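Local coordinates for protein EDTA monooxygenase (PDB 5DQP) that probably acts as a flavin-dependent monooxygenase of the luciferase-like family, oxidising EDTA with molecular oxygen and reduced FMN supplied by a partner flavin reductase, at residues 265-270 / 356-361. Residues are numbered along the deposited sequence; the frame is centred on the assembly and turned at random.
Sequences PSFVPL and RLIAGT
Arg356 and Val268 meet through a water, which accepts from Val268 N and donates to Arg356 O, so the two segments are already linked before they come close enough to pair directly. The guanidinium turns elsewhere, with NE hydrogen-bonded to Tyr285 OH. At Leu357, CB lies 3.3 Å from Val268 O; farther out, CD2 meets Leu270 CD2 at 3.8 Å. Ile358 uses both its backbone N and O. Its N-H runs almost straight (174°) to Val268 O, 2.9 Å from N to O, and its O receives Leu270 N at 2.8 Å, the donor standing well above the carbonyl plane. Its side chain crosses that of Phe267 at about a right angle, CG1 coming within 3.4 Å of ring atom CD2. An alanine in place of Phe267 would probably open a gap beside Ile358 and leave CG1 without its aromatic neighbour. Ala359 rests its CB 4.0 Å from Leu270 CB, and Gly360 N closes the pairing with a 3.1 Å bond to Leu270 O. Bonds from Ile358 and Gly360 to residues two apart, with Leu270 N returning one between them, are the pattern of parallel strands. The short strand 358-360 thus pairs with the C-terminal end of strand 262-271, whose earlier part bonds instead to strand 380-383 of the TIM-barrel-like sheet. Helix 275-287 packs over Leu270, Leu357 and Ala359; helix 362-374, N-capped by Thr361, touches Phe267 and also Ile358, which lies on the face opposite Leu270 and Ala359.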
# COMPACT_ATOMS: atom_id res chain seq x y z
N PRO A 265 14.55 17.22 -13.60
CA PRO A 265 13.83 17.12 -14.87
C PRO A 265 13.64 15.67 -15.29
O PRO A 265 14.50 14.82 -15.03
CB PRO A 265 14.74 17.88 -15.86
CG PRO A 265 15.62 18.74 -15.01
CD PRO A 265 15.87 17.86 -13.79
N SER A 266 12.51 15.40 -15.91
CA SER A 266 12.10 14.06 -16.28
C SER A 266 12.21 13.93 -17.79
O SER A 266 11.86 14.86 -18.52
CB SER A 266 10.65 13.78 -15.82
OG SER A 266 10.26 12.44 -16.09
N PHE A 267 12.70 12.79 -18.26
CA PHE A 267 12.79 12.62 -19.71
C PHE A 267 12.82 11.14 -20.06
O PHE A 267 13.08 10.28 -19.22
CB PHE A 267 14.02 13.34 -20.27
CG PHE A 267 15.31 12.63 -20.00
CD1 PHE A 267 15.86 12.65 -18.74
CD2 PHE A 267 15.95 11.92 -20.99
CE1 PHE A 267 17.03 11.98 -18.48
CE2 PHE A 267 17.14 11.26 -20.72
CZ PHE A 267 17.67 11.28 -19.48
N VAL A 268 12.55 10.87 -21.34
CA VAL A 268 12.51 9.52 -21.89
C VAL A 268 13.80 9.30 -22.68
O VAL A 268 14.00 9.96 -23.71
CB VAL A 268 11.29 9.33 -22.80
CG1 VAL A 268 11.26 7.89 -23.35
CG2 VAL A 268 10.00 9.71 -22.06
N PRO A 269 14.68 8.41 -22.26
CA PRO A 269 15.86 8.13 -23.09
C PRO A 269 15.58 7.07 -24.14
O PRO A 269 14.99 6.02 -23.84
CB PRO A 269 16.88 7.63 -22.06
CG PRO A 269 16.04 6.96 -21.03
CD PRO A 269 14.73 7.71 -20.96
N LEU A 270 16.02 7.30 -25.38
CA LEU A 270 15.99 6.30 -26.45
C LEU A 270 17.44 6.01 -26.79
O LEU A 270 18.07 6.68 -27.62
CB LEU A 270 15.22 6.80 -27.66
CG LEU A 270 14.82 5.70 -28.64
CD1 LEU A 270 13.98 4.65 -27.91
CD2 LEU A 270 14.02 6.32 -29.79
N ARG A 356 9.85 15.06 -27.67
CA ARG A 356 9.28 13.80 -27.21
C ARG A 356 10.26 12.98 -26.37
O ARG A 356 9.90 12.48 -25.30
CB ARG A 356 8.79 13.00 -28.42
CG ARG A 356 7.89 13.79 -29.38
CD ARG A 356 7.65 13.01 -30.68
NE ARG A 356 6.63 11.98 -30.53
CZ ARG A 356 5.35 12.13 -30.85
NH1 ARG A 356 4.91 13.27 -31.37
NH2 ARG A 356 4.50 11.13 -30.66
N LEU A 357 11.51 12.83 -26.83
CA LEU A 357 12.46 11.98 -26.12
C LEU A 357 13.89 12.44 -26.40
O LEU A 357 14.14 13.34 -27.20
CB LEU A 357 12.24 10.51 -26.49
CG LEU A 357 12.12 10.18 -27.98
CD1 LEU A 357 13.45 10.37 -28.65
CD2 LEU A 357 11.62 8.74 -28.21
N ILE A 358 14.84 11.81 -25.71
CA ILE A 358 16.25 12.10 -25.88
C ILE A 358 16.88 10.86 -26.51
O ILE A 358 17.16 9.87 -25.83
CB ILE A 358 16.93 12.46 -24.54
CG1 ILE A 358 16.29 13.70 -23.88
CG2 ILE A 358 18.41 12.70 -24.78
CD1 ILE A 358 16.54 15.01 -24.64
N ALA A 359 17.08 10.89 -27.82
CA ALA A 359 17.69 9.77 -28.51
C ALA A 359 19.19 10.01 -28.65
O ALA A 359 19.62 11.13 -28.91
CB ALA A 359 17.05 9.58 -29.89
N GLY A 360 19.98 8.96 -28.45
CA GLY A 360 21.42 9.10 -28.58
C GLY A 360 22.14 7.85 -28.11
O GLY A 360 21.52 6.90 -27.64
N THR A 361 23.47 7.87 -28.26
CA THR A 361 24.29 6.81 -27.68
C THR A 361 24.47 7.04 -26.18
O THR A 361 24.18 8.11 -25.66
CB THR A 361 25.65 6.73 -28.37
OG1 THR A 361 26.38 7.93 -28.10
CG2 THR A 361 25.52 6.50 -29.88
O HOH W 1 11.55 13.00 -22.95